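Local coordinates for protein acetyl xylan esterase (Metagenome, PDB 6XYC) that probably removes acetyl and feruloyl groups from xylan as a bifunctional carbohydrate esterase of the alpha/beta hydrolase fold, at residues Ala38-Ile43 and Asp111-Gly116; Leu144-Glu149 and Pro203-Leu208; Pro171-His176 and His235-Asn240; Pro220-Ile225 and Ala250-Ile255. One frame throughout, in Å; residues are numbered along the deposited sequence.

Interaction 1: residues Ala38-Ile43 and Asp111-Gly116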
loop_
_atom_site.group_PDB
_atom_site.type_symbol
_atom_site.label_atom_id
_atom_site.label_comp_id
_atom_site.label_asym_id
_atom_site.label_seq_id
_atom_site.Cartn_x
_atom_site.Cartn_y
_atom_site.Cartn_z
ATOM N N ALA A 38 12.934 -4.084 20.373
ATOM C CA ALA A 38 11.754 -3.713 19.606
ATOM C C ALA A 38 12.151 -3.612 18.142
ATOM O O ALA A 38 13.337 -3.589 17.797
ATOM C CB ALA A 38 11.144 -2.396 20.094
ATOM N N TYR A 39 11.147 -3.539 17.273
ATOM C CA TYR A 39 11.377 -3.515 15.834
ATOM C C TYR A 39 10.523 -2.445 15.173
ATOM O O TYR A 39 9.306 -2.403 15.380
ATOM C CB TYR A 39 11.051 -4.869 15.196
ATOM C CG TYR A 39 11.734 -6.050 15.836
ATOM C CD1 TYR A 39 12.999 -6.446 15.430
ATOM C CD2 TYR A 39 11.106 -6.774 16.843
ATOM C CE1 TYR A 39 13.624 -7.529 16.005
ATOM C CE2 TYR A 39 11.725 -7.854 17.427
ATOM C CZ TYR A 39 12.977 -8.227 17.001
ATOM O OH TYR A 39 13.583 -9.303 17.588
ATOM N N LYS A 40 11.158 -1.601 14.365
ATOM C CA LYS A 40 10.419 -0.740 13.452
ATOM C C LYS A 40 9.624 -1.601 12.475
ATOM O O LYS A 40 10.001 -2.735 12.163
ATOM C CB LYS A 40 11.380 0.188 12.705
ATOM C CG LYS A 40 12.481 0.768 13.591
ATOM C CD LYS A 40 12.415 2.294 13.691
ATOM C CE LYS A 40 13.309 2.816 14.808
ATOM N NZ LYS A 40 14.405 3.694 14.302
ATOM N N ALA A 41 8.504 -1.062 11.998
ATOM C CA ALA A 41 7.503 -1.877 11.328
ATOM C C ALA A 41 7.276 -1.441 9.885
ATOM O O ALA A 41 7.333 -0.251 9.551
ATOM C CB ALA A 41 6.165 -1.840 12.082
ATOM N N ILE A 42 7.003 -2.432 9.034
ATOM C CA ILE A 42 6.612 -2.207 7.645
ATOM C C ILE A 42 5.315 -2.969 7.396
ATOM O O ILE A 42 5.264 -4.190 7.598
ATOM C CB ILE A 42 7.687 -2.670 6.648
ATOM C CG1 ILE A 42 9.036 -2.012 6.957
ATOM C CG2 ILE A 42 7.242 -2.368 5.215
ATOM C CD1 ILE A 42 9.068 -0.516 6.748
ATOM N N ILE A 43 4.281 -2.257 6.951
ATOM C CA ILE A 43 3.028 -2.876 6.532
ATOM C C ILE A 43 3.115 -3.175 5.042
ATOM O O ILE A 43 3.511 -2.314 4.245
ATOM C CB ILE A 43 1.834 -1.964 6.845
ATOM C CG1 ILE A 43 1.646 -1.857 8.363
ATOM C CG2 ILE A 43 0.568 -2.497 6.188
ATOM C CD1 ILE A 43 0.714 -0.750 8.795
ATOM N N ASP A 111 8.311 -1.121 17.511
ATOM C CA ASP A 111 8.667 0.266 17.785
ATOM C C ASP A 111 7.801 1.168 16.912
ATOM O O ASP A 111 8.072 1.305 15.711
ATOM C CB ASP A 111 10.156 0.489 17.506
ATOM C CG ASP A 111 10.596 1.911 17.773
ATOM O OD1 ASP A 111 11.815 2.159 17.743
ATOM O OD2 ASP A 111 9.735 2.781 18.005
ATOM N N PRO A 112 6.763 1.796 17.462
ATOM C CA PRO A 112 5.840 2.586 16.636
ATOM C C PRO A 112 6.384 3.932 16.181
ATOM O O PRO A 112 5.624 4.718 15.608
ATOM C CB PRO A 112 4.635 2.783 17.570
ATOM C CG PRO A 112 5.247 2.839 18.942
ATOM C CD PRO A 112 6.432 1.884 18.901
ATOM N N SER A 113 7.663 4.239 16.424
ATOM C CA SER A 113 8.235 5.493 15.944
ATOM C C SER A 113 8.469 5.485 14.439
ATOM O O SER A 113 8.690 6.549 13.856
ATOM C CB SER A 113 9.550 5.784 16.669
ATOM O OG SER A 113 10.546 4.827 16.350
ATOM N N PHE A 114 8.428 4.314 13.805
ATOM C CA PHE A 114 8.494 4.220 12.353
ATOM C C PHE A 114 7.570 3.112 11.881
ATOM O O PHE A 114 7.746 1.949 12.256
ATOM C CB PHE A 114 9.921 3.952 11.869
ATOM C CG PHE A 114 10.056 3.964 10.376
ATOM C CD1 PHE A 114 10.177 5.163 9.691
ATOM C CD2 PHE A 114 10.033 2.783 9.650
ATOM C CE1 PHE A 114 10.293 5.182 8.318
ATOM C CE2 PHE A 114 10.150 2.796 8.272
ATOM C CZ PHE A 114 10.284 3.998 7.605
ATOM N N ILE A 115 6.587 3.473 11.063
ATOM C CA ILE A 115 5.714 2.511 10.396
ATOM C C ILE A 115 5.723 2.883 8.922
ATOM O O ILE A 115 5.057 3.843 8.515
ATOM C CB ILE A 115 4.289 2.512 10.953
ATOM C CG1 ILE A 115 4.306 2.219 12.453
ATOM C CG2 ILE A 115 3.431 1.486 10.228
ATOM C CD1 ILE A 115 2.928 2.198 13.103
ATOM N N GLY A 116 6.477 2.137 8.118
ATOM C CA GLY A 116 6.417 2.280 6.681
ATOM C C GLY A 116 5.343 1.399 6.079
ATOM O O GLY A 116 4.759 0.544 6.744
#
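K40 and D111 run side by side, pointing the same way, on the face that also carries I42. The lysine reaches the aspartate with carbon, its CE 3.4 Å from D111 OD1, while NZ stays beyond salt-bridge range, weakly hydrogen-bonded to S283 O. Its chain crosses F114 at about a right angle, CD resting 3.5 Å from F114 CB. D111 has CG anti to its backbone N (chi1 -180°); its OD2 accepts from S113 N, making an Asx turn, and from S113 OG, both from one face of the carboxylate plane. I42 CD1 meets the F114 ring at its edge, 3.8 Å from CE2. On the face of A41 and I115, A41 CB lies beside I115, and I43 CD1 reaches I115 CG2 at 3.8 Å, the two isoleucines crossing obliquely. The backbones pair in parallel: A41 N donates to F114 O at 3.1 Å, A41 O accepts from G116 N, and G116 O from I43 N at 2.8 Å. At the start of the turn, D111 N donates to Y39 O from above the carbonyl plane. Strand 39-45 lies between strands 114-120 and 73-77, with F279 of helix 269-284 covering I42 and F114.

Interaction 2: residues Leu144-Glu149 and Pro203-Leu208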
loop_
_atom_site.group_PDB
_atom_site.type_symbol
_atom_site.label_atom_id
_atom_site.label_comp_id
_atom_site.label_asym_id
_atom_site.label_seq_id
_atom_site.Cartn_x
_atom_site.Cartn_y
_atom_site.Cartn_z
ATOM N N LEU A 144 -19.378 14.427 -4.704
ATOM C CA LEU A 144 -19.038 13.136 -4.123
ATOM C C LEU A 144 -18.015 13.316 -3.011
ATOM O O LEU A 144 -16.975 13.953 -3.210
ATOM C CB LEU A 144 -18.480 12.205 -5.196
ATOM C CG LEU A 144 -18.069 10.771 -4.853
ATOM C CD1 LEU A 144 -19.212 10.036 -4.180
ATOM C CD2 LEU A 144 -17.617 10.040 -6.112
ATOM N N THR A 145 -18.306 12.741 -1.848
ATOM C CA THR A 145 -17.393 12.763 -0.713
ATOM C C THR A 145 -17.195 11.340 -0.219
ATOM O O THR A 145 -18.172 10.631 0.043
ATOM C CB THR A 145 -17.921 13.638 0.430
ATOM O OG1 THR A 145 -18.064 14.993 -0.016
ATOM C CG2 THR A 145 -16.959 13.590 1.620
ATOM N N VAL A 146 -15.937 10.927 -0.081
ATOM C CA VAL A 146 -15.600 9.602 0.428
ATOM C C VAL A 146 -14.877 9.738 1.761
ATOM O O VAL A 146 -14.034 10.624 1.942
ATOM C CB VAL A 146 -14.744 8.788 -0.570
ATOM C CG1 VAL A 146 -15.544 8.475 -1.825
ATOM C CG2 VAL A 146 -13.460 9.528 -0.899
ATOM N N ASP A 147 -15.210 8.842 2.685
ATOM C CA ASP A 147 -14.610 8.806 4.013
ATOM C C ASP A 147 -13.364 7.927 3.950
ATOM O O ASP A 147 -13.464 6.702 3.838
ATOM C CB ASP A 147 -15.626 8.272 5.023
ATOM C CG ASP A 147 -15.086 8.216 6.433
ATOM O OD1 ASP A 147 -13.922 8.608 6.654
ATOM O OD2 ASP A 147 -15.839 7.779 7.329
ATOM N N ILE A 148 -12.192 8.555 4.023
ATOM C CA ILE A 148 -10.930 7.838 3.878
ATOM C C ILE A 148 -10.525 7.185 5.194
ATOM O O ILE A 148 -10.219 5.990 5.241
ATOM C CB ILE A 148 -9.838 8.799 3.365
ATOM C CG1 ILE A 148 -10.173 9.285 1.952
ATOM C CG2 ILE A 148 -8.471 8.133 3.410
ATOM C CD1 ILE A 148 -10.396 8.191 0.945
ATOM N N GLU A 149 -10.517 7.960 6.282
ATOM C CA GLU A 149 -10.112 7.428 7.580
ATOM C C GLU A 149 -11.022 6.288 8.019
ATOM O O GLU A 149 -10.545 5.251 8.494
ATOM C CB GLU A 149 -10.115 8.549 8.619
ATOM C CG GLU A 149 -9.857 8.094 10.040
ATOM C CD GLU A 149 -8.407 7.709 10.278
ATOM O OE1 GLU A 149 -7.579 7.912 9.365
ATOM O OE2 GLU A 149 -8.100 7.215 11.388
ATOM N N PRO A 203 -15.820 11.176 -13.563
ATOM C CA PRO A 203 -14.587 11.903 -13.216
ATOM C C PRO A 203 -14.397 12.095 -11.721
ATOM O O PRO A 203 -13.252 12.155 -11.251
ATOM C CB PRO A 203 -14.737 13.253 -13.940
ATOM C CG PRO A 203 -15.950 13.138 -14.821
ATOM C CD PRO A 203 -16.795 12.016 -14.277
ATOM N N ASP A 204 -15.485 12.202 -10.953
ATOM C CA ASP A 204 -15.345 12.375 -9.510
ATOM C C ASP A 204 -14.861 11.092 -8.846
ATOM O O ASP A 204 -13.968 11.128 -7.995
ATOM C CB ASP A 204 -16.674 12.831 -8.912
ATOM C CG ASP A 204 -17.072 14.218 -9.381
ATOM O OD1 ASP A 204 -16.182 15.086 -9.481
ATOM O OD2 ASP A 204 -18.271 14.431 -9.642
ATOM N N TRP A 205 -15.428 9.947 -9.225
ATOM C CA TRP A 205 -14.953 8.672 -8.696
ATOM C C TRP A 205 -13.501 8.434 -9.088
ATOM O O TRP A 205 -12.675 8.041 -8.257
ATOM C CB TRP A 205 -15.843 7.533 -9.195
ATOM C CG TRP A 205 -17.095 7.360 -8.388
ATOM C CD1 TRP A 205 -18.361 7.722 -8.750
ATOM C CD2 TRP A 205 -17.202 6.786 -7.080
ATOM N NE1 TRP A 205 -19.247 7.406 -7.750
ATOM C CE2 TRP A 205 -18.560 6.833 -6.713
ATOM C CE3 TRP A 205 -16.280 6.236 -6.182
ATOM C CZ2 TRP A 205 -19.021 6.349 -5.494
ATOM C CZ3 TRP A 205 -16.740 5.761 -4.968
ATOM C CH2 TRP A 205 -18.099 5.819 -4.636
ATOM N N VAL A 206 -13.166 8.687 -10.356
ATOM C CA VAL A 206 -11.805 8.439 -10.821
ATOM C C VAL A 206 -10.816 9.304 -10.054
ATOM O O VAL A 206 -9.716 8.859 -9.712
ATOM C CB VAL A 206 -11.698 8.670 -12.338
ATOM C CG1 VAL A 206 -10.232 8.649 -12.776
ATOM C CG2 VAL A 206 -12.492 7.623 -13.097
ATOM N N LYS A 207 -11.190 10.554 -9.768
ATOM C CA LYS A 207 -10.293 11.418 -9.010
ATOM C C LYS A 207 -10.076 10.876 -7.603
ATOM O O LYS A 207 -8.953 10.902 -7.085
ATOM C CB LYS A 207 -10.837 12.846 -8.939
ATOM C CG LYS A 207 -9.865 13.818 -8.272
ATOM C CD LYS A 207 -10.438 15.215 -8.095
ATOM C CE LYS A 207 -9.341 16.181 -7.643
ATOM N NZ LYS A 207 -9.866 17.486 -7.171
ATOM N N LEU A 208 -11.140 10.370 -6.973
ATOM C CA LEU A 208 -11.084 9.978 -5.571
ATOM C C LEU A 208 -10.496 8.589 -5.348
ATOM O O LEU A 208 -10.255 8.223 -4.195
ATOM C CB LEU A 208 -12.478 10.039 -4.949
ATOM C CG LEU A 208 -13.097 11.435 -4.853
ATOM C CD1 LEU A 208 -14.472 11.387 -4.243
ATOM C CD2 LEU A 208 -12.168 12.363 -4.049
#
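A methyl of L144 sits on the indole of W205: CD2 lies 3.3 Å from the centroid of the five-membered ring and 6° off its normal, a CH-pi contact over the face. The leucine adopts an extended first torsion, CG anti to the backbone N (chi1 -179°), which sets CG, the branch point, against L208 CD1. While CD2 lies over the five-membered ring, CD1 comes 3.9 Å from W205 CZ2. In W205, CG is anti to the carbonyl carbon (chi1 -82°), and the side chain crosses that of L144 at about a right angle. An alanine in place of W205 would probably leave both L144 methyls without their aromatic cover and open a gap between strand and helix. L208 slides past L144 in the opposite direction, its CD1 3.7 Å from L144 CG. The same CD1 meets V146, with CG1 at 3.9 Å and CG2 at 4.0 Å, so one leucine methyl lies against both L144 and V146. No hydrogen bond joins the two segments; the closest contacts between side chains are carbon to carbon. Nearby, D204 OD1 is hydrogen-bonded to S141 OG. Strand 144-147 pairs antiparallel with strand 138-141, and helix 203-208 packs on this hairpin, L208 also touching L139 and S141.

Interaction 3: residues Pro171-His176 and His235-Asn240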
loop_
_atom_site.group_PDB
_atom_site.type_symbol
_atom_site.label_atom_id
_atom_site.label_comp_id
_atom_site.label_asym_id
_atom_site.label_seq_id
_atom_site.Cartn_x
_atom_site.Cartn_y
_atom_site.Cartn_z
ATOM N N PRO A 171 -1.180 1.165 -9.800
ATOM C CA PRO A 171 -2.069 2.017 -10.589
ATOM C C PRO A 171 -2.539 3.194 -9.737
ATOM O O PRO A 171 -3.290 3.006 -8.770
ATOM C CB PRO A 171 -3.218 1.086 -10.970
ATOM C CG PRO A 171 -3.307 0.135 -9.828
ATOM C CD PRO A 171 -1.885 -0.058 -9.325
ATOM N N VAL A 172 -2.111 4.397 -10.092
ATOM C CA VAL A 172 -2.291 5.537 -9.197
ATOM C C VAL A 172 -2.952 6.724 -9.891
ATOM O O VAL A 172 -3.245 7.743 -9.254
ATOM C CB VAL A 172 -0.937 5.973 -8.608
ATOM C CG1 VAL A 172 -0.322 4.876 -7.758
ATOM C CG2 VAL A 172 0.038 6.387 -9.733
ATOM N N ASP A 173 -3.189 6.604 -11.203
ATOM C CA ASP A 173 -3.652 7.704 -12.039
ATOM C C ASP A 173 -4.678 7.119 -13.018
ATOM O O ASP A 173 -4.429 6.938 -14.209
ATOM C CB ASP A 173 -2.474 8.370 -12.762
ATOM C CG ASP A 173 -2.881 9.568 -13.594
ATOM O OD1 ASP A 173 -3.962 10.143 -13.358
ATOM O OD2 ASP A 173 -2.107 9.949 -14.497
ATOM N N MET A 174 -5.867 6.800 -12.504
ATOM C CA MET A 174 -6.839 6.074 -13.304
ATOM C C MET A 174 -7.487 6.938 -14.376
ATOM O O MET A 174 -8.147 6.391 -15.272
ATOM C CB MET A 174 -7.912 5.464 -12.398
ATOM C CG MET A 174 -7.660 4.005 -12.069
ATOM S SD MET A 174 -6.068 3.684 -11.279
ATOM C CE MET A 174 -6.378 4.278 -9.616
ATOM N N ALA A 175 -7.294 8.261 -14.334
ATOM C CA ALA A 175 -7.704 9.108 -15.452
ATOM C C ALA A 175 -6.892 8.810 -16.706
ATOM O O ALA A 175 -7.331 9.141 -17.812
ATOM C CB ALA A 175 -7.561 10.583 -15.077
ATOM N N HIS A 176 -5.730 8.177 -16.560
ATOM C CA HIS A 176 -4.805 7.983 -17.667
ATOM C C HIS A 176 -4.315 6.545 -17.719
ATOM O O HIS A 176 -3.125 6.283 -17.899
ATOM C CB HIS A 176 -3.613 8.931 -17.553
ATOM C CG HIS A 176 -4.001 10.368 -17.405
ATOM N ND1 HIS A 176 -3.545 11.160 -16.375
ATOM C CD2 HIS A 176 -4.808 11.155 -18.159
ATOM C CE1 HIS A 176 -4.056 12.373 -16.496
ATOM N NE2 HIS A 176 -4.823 12.398 -17.573
ATOM N N HIS A 235 3.965 1.586 -17.149
ATOM C CA HIS A 235 5.055 2.408 -16.629
ATOM C C HIS A 235 4.676 3.882 -16.521
ATOM O O HIS A 235 5.118 4.583 -15.599
ATOM C CB HIS A 235 6.242 2.190 -17.576
ATOM C CG HIS A 235 7.543 2.773 -17.126
ATOM N ND1 HIS A 235 8.005 3.985 -17.591
ATOM C CD2 HIS A 235 8.524 2.269 -16.340
ATOM C CE1 HIS A 235 9.190 4.230 -17.061
ATOM N NE2 HIS A 235 9.527 3.206 -16.297
ATOM N N CYS A 236 3.860 4.377 -17.456
ATOM C CA CYS A 236 3.496 5.788 -17.431
ATOM C C CYS A 236 2.883 6.191 -16.097
ATOM O O CYS A 236 3.009 7.350 -15.679
ATOM C CB CYS A 236 2.521 6.090 -18.571
ATOM S SG CYS A 236 0.936 5.189 -18.493
ATOM N N GLN A 237 2.225 5.253 -15.411
ATOM C CA GLN A 237 1.602 5.568 -14.130
ATOM C C GLN A 237 2.631 6.063 -13.118
ATOM O O GLN A 237 2.399 7.053 -12.410
ATOM C CB GLN A 237 0.866 4.335 -13.603
ATOM C CG GLN A 237 -0.389 3.992 -14.386
ATOM C CD GLN A 237 -1.561 4.867 -14.012
ATOM O OE1 GLN A 237 -1.953 4.926 -12.847
ATOM N NE2 GLN A 237 -2.132 5.547 -14.994
ATOM N N SER A 238 3.780 5.389 -13.035
ATOM C CA SER A 238 4.813 5.796 -12.088
ATOM C C SER A 238 5.594 7.014 -12.573
ATOM O O SER A 238 6.015 7.840 -11.753
ATOM C CB SER A 238 5.761 4.629 -11.819
ATOM O OG SER A 238 5.099 3.601 -11.094
ATOM N N VAL A 239 5.813 7.138 -13.886
ATOM C CA VAL A 239 6.371 8.376 -14.426
ATOM C C VAL A 239 5.515 9.557 -13.987
ATOM O O VAL A 239 6.019 10.572 -13.491
ATOM C CB VAL A 239 6.468 8.295 -15.960
ATOM C CG1 VAL A 239 6.825 9.650 -16.531
ATOM C CG2 VAL A 239 7.482 7.239 -16.380
ATOM N N ASN A 240 4.196 9.423 -14.142
ATOM C CA ASN A 240 3.288 10.504 -13.785
ATOM C C ASN A 240 3.339 10.801 -12.291
ATOM O O ASN A 240 3.343 11.969 -11.885
ATOM C CB ASN A 240 1.866 10.148 -14.218
ATOM C CG ASN A 240 1.709 10.093 -15.727
ATOM O OD1 ASN A 240 2.599 10.507 -16.471
ATOM N ND2 ASN A 240 0.573 9.579 -16.185
#
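The loop that brings P171 to the pocket of the bound sulfonyl fluoride inhibitor AES is gripped by the first turn of helix 236-248, chiefly through the amide of Q237. Q237 OE1 accepts from two successive backbone groups, V172 N at 2.8 Å in the carbonyl plane and D173 N at 2.7 Å. The other end of the amide gives NE2 to D173 O at 2.8 Å, a nearly straight bond (168°) in the amide plane but above the carbonyl plane of D173, with a weak second bond to H176 O. The side chain is bent at chi2 (-79°), which turns CD back from the straight course. D173 OD2 receives N240 ND2 at 3.2 Å and, on its syn side, H176 ND1 at 2.7 Å. A leucine in place of Q237 would probably leave V172 N and D173 N without their acceptor and set the loop free to shift. C236 adds a disulfide to C180. D173 O is met from opposite faces by Q237 NE2 and H176 N. With backbone donors and acceptor matched by one amide, the Q237 side chain is held against flipping, and two N-H donors on OD2 would probably favour the charged form of the D173 carboxylate.

Interaction 4: residues Pro220-Ile225 and Ala250-Ile255; sequences PDILII and AKATFI
D221 and K251 meet just ahead of the parallel strands. D221 OD1 lies 3.5 Å from K251 CB, the two side chains crossing rather than joining their charges. Water 1 links them through the backbone instead, donating to D221 OD1 and accepting from K251 N at 2.7 Å; the other carboxylate oxygen, OD2, is taken by Q282 NE2 of helix 269-284. From here the ladder alternates donors from either strand. I222 N donates to K251 O at 3.1 Å, T253 N to I222 O, I224 N to T253 O at 2.7 Å, and I255 N to I224 O, the last nearly straight at 175°. The carbonyl oxygens have further company: I222 O also accepts from water 2, which bonds to T253 OG1 at 2.7 Å, and CA-H groups of A252, L223 and F254 approach I222 O, T253 O and I224 O respectively. K251 NZ folds back to its neighbour A252 O in a weak bond, and that oxygen has a second donor in K242 NZ.

Among the side chains, I222 CG2 presses tightly on A252 CB at 3.4 Å, and I224 CG2 meets F254 CD1. On the other face, L223 CD1 touches both T253 CG2 and I255 CD1. This is the strand pair of a beta-alpha-beta unit: helix 236-248 covers the face of I222, I224 and A252, helix 269-284 that of L223 and I255, and strand 164-168 continues the sheet beyond strand 222-227.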
loop_
_atom_site.group_PDB
_atom_site.type_symbol
_atom_site.label_atom_id
_atom_site.label_comp_id
_atom_site.label_asym_id
_atom_site.label_seq_id
_atom_site.Cartn_x
_atom_site.Cartn_y
_atom_site.Cartn_z
ATOM N N PRO A 220 4.955 12.062 3.318
ATOM C CA PRO A 220 6.168 11.268 3.559
ATOM C C PRO A 220 6.869 10.936 2.248
ATOM O O PRO A 220 6.258 10.903 1.176
ATOM C CB PRO A 220 5.645 10.001 4.255
ATOM C CG PRO A 220 4.161 9.964 3.958
ATOM C CD PRO A 220 3.737 11.401 3.821
ATOM N N ASP A 221 8.177 10.694 2.340
ATOM C CA ASP A 221 8.955 10.334 1.161
ATOM C C ASP A 221 8.424 9.047 0.542
ATOM O O ASP A 221 7.924 8.156 1.237
ATOM C CB ASP A 221 10.428 10.143 1.522
ATOM C CG ASP A 221 11.102 11.435 1.936
ATOM O OD1 ASP A 221 10.405 12.454 2.092
ATOM O OD2 ASP A 221 12.336 11.417 2.108
ATOM N N ILE A 222 8.560 8.931 -0.776
ATOM C CA ILE A 222 8.104 7.740 -1.480
ATOM C C ILE A 222 9.208 7.214 -2.385
ATOM O O ILE A 222 9.957 7.992 -2.988
ATOM C CB ILE A 222 6.823 8.019 -2.296
ATOM C CG1 ILE A 222 6.271 6.714 -2.869
ATOM C CG2 ILE A 222 7.099 9.005 -3.430
ATOM C CD1 ILE A 222 4.876 6.840 -3.479
ATOM N N LEU A 223 9.312 5.890 -2.463
ATOM C CA LEU A 223 10.116 5.208 -3.466
ATOM C C LEU A 223 9.171 4.490 -4.417
ATOM O O LEU A 223 8.297 3.732 -3.979
ATOM C CB LEU A 223 11.083 4.214 -2.818
ATOM C CG LEU A 223 11.905 3.337 -3.770
ATOM C CD1 LEU A 223 12.943 4.131 -4.522
ATOM C CD2 LEU A 223 12.563 2.209 -2.979
ATOM N N ILE A 224 9.341 4.738 -5.712
ATOM C CA ILE A 224 8.488 4.173 -6.753
ATOM C C ILE A 224 9.348 3.262 -7.620
ATOM O O ILE A 224 10.414 3.676 -8.093
ATOM C CB ILE A 224 7.834 5.274 -7.609
ATOM C CG1 ILE A 224 7.120 6.302 -6.729
ATOM C CG2 ILE A 224 6.874 4.659 -8.619
ATOM C CD1 ILE A 224 6.891 7.622 -7.424
ATOM N N ILE A 225 8.883 2.035 -7.837
ATOM C CA ILE A 225 9.604 1.044 -8.627
ATOM C C ILE A 225 8.643 0.483 -9.668
ATOM O O ILE A 225 7.553 0.013 -9.320
ATOM C CB ILE A 225 10.170 -0.083 -7.744
ATOM C CG1 ILE A 225 10.972 0.497 -6.579
ATOM C CG2 ILE A 225 11.041 -1.010 -8.571
ATOM C CD1 ILE A 225 11.414 -0.515 -5.561
ATOM N N ALA A 250 7.374 17.677 -3.122
ATOM C CA ALA A 250 7.554 16.512 -2.271
ATOM C C ALA A 250 8.754 15.707 -2.761
ATOM O O ALA A 250 9.365 16.021 -3.786
ATOM C CB ALA A 250 6.280 15.671 -2.256
ATOM N N LYS A 251 9.100 14.649 -2.026
ATOM C CA LYS A 251 10.299 13.868 -2.309
ATOM C C LYS A 251 9.903 12.481 -2.793
ATOM O O LYS A 251 9.292 11.704 -2.047
ATOM C CB LYS A 251 11.200 13.767 -1.078
ATOM C CG LYS A 251 12.576 13.160 -1.369
ATOM C CD LYS A 251 13.358 13.988 -2.377
ATOM C CE LYS A 251 14.616 13.263 -2.841
ATOM N NZ LYS A 251 14.460 12.613 -4.167
ATOM N N ALA A 252 10.254 12.180 -4.040
ATOM C CA ALA A 252 10.029 10.878 -4.642
ATOM C C ALA A 252 11.299 10.409 -5.332
ATOM O O ALA A 252 12.008 11.202 -5.958
ATOM C CB ALA A 252 8.879 10.931 -5.652
ATOM N N THR A 253 11.597 9.125 -5.174
ATOM C CA THR A 253 12.652 8.446 -5.913
ATOM C C THR A 253 11.992 7.435 -6.837
ATOM O O THR A 253 11.175 6.624 -6.386
ATOM C CB THR A 253 13.634 7.746 -4.967
ATOM O OG1 THR A 253 14.193 8.709 -4.066
ATOM C CG2 THR A 253 14.755 7.079 -5.753
ATOM N N PHE A 254 12.321 7.499 -8.124
ATOM C CA PHE A 254 11.699 6.643 -9.131
ATOM C C PHE A 254 12.771 5.747 -9.732
ATOM O O PHE A 254 13.742 6.241 -10.323
ATOM C CB PHE A 254 11.009 7.468 -10.218
ATOM C CG PHE A 254 10.401 6.637 -11.320
ATOM C CD1 PHE A 254 9.803 5.414 -11.043
ATOM C CD2 PHE A 254 10.425 7.076 -12.631
ATOM C CE1 PHE A 254 9.253 4.648 -12.055
ATOM C CE2 PHE A 254 9.871 6.319 -13.643
ATOM C CZ PHE A 254 9.286 5.105 -13.357
ATOM N N ILE A 255 12.594 4.434 -9.583
ATOM C CA ILE A 255 13.506 3.442 -10.137
ATOM C C ILE A 255 12.761 2.669 -11.217
ATOM O O ILE A 255 11.783 1.965 -10.926
ATOM C CB ILE A 255 14.039 2.494 -9.054
ATOM C CG1 ILE A 255 14.989 3.246 -8.118
ATOM C CG2 ILE A 255 14.753 1.313 -9.683
ATOM C CD1 ILE A 255 15.374 2.466 -6.866
HETATM O O HOH W 1 8.375 14.098 0.549
HETATM O O HOH W 2 12.423 9.628 -2.220
#

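How the interactions relate
Interactions 1 and 4 reach the same mixed sheet at different places, their centres about 19 Å apart; strand 164-168 lies between strand 114-120 of interaction 1 and strand 222-227 of interaction 4. Interaction 3 adds the crossover helix of the unit whose strands form interaction 4, and the two touch directly: S238 and V239 pack on F254. Interaction 2 lies on the small hairpin outside that sheet and meets interaction 3 where V206 packs against M174 and A175, centres about 17 Å apart. Interaction 3 alone reaches the inhibitor pocket: the side chain of P171 is about 4 Å from AES, those of W205 and I224 about 14 and 13 Å.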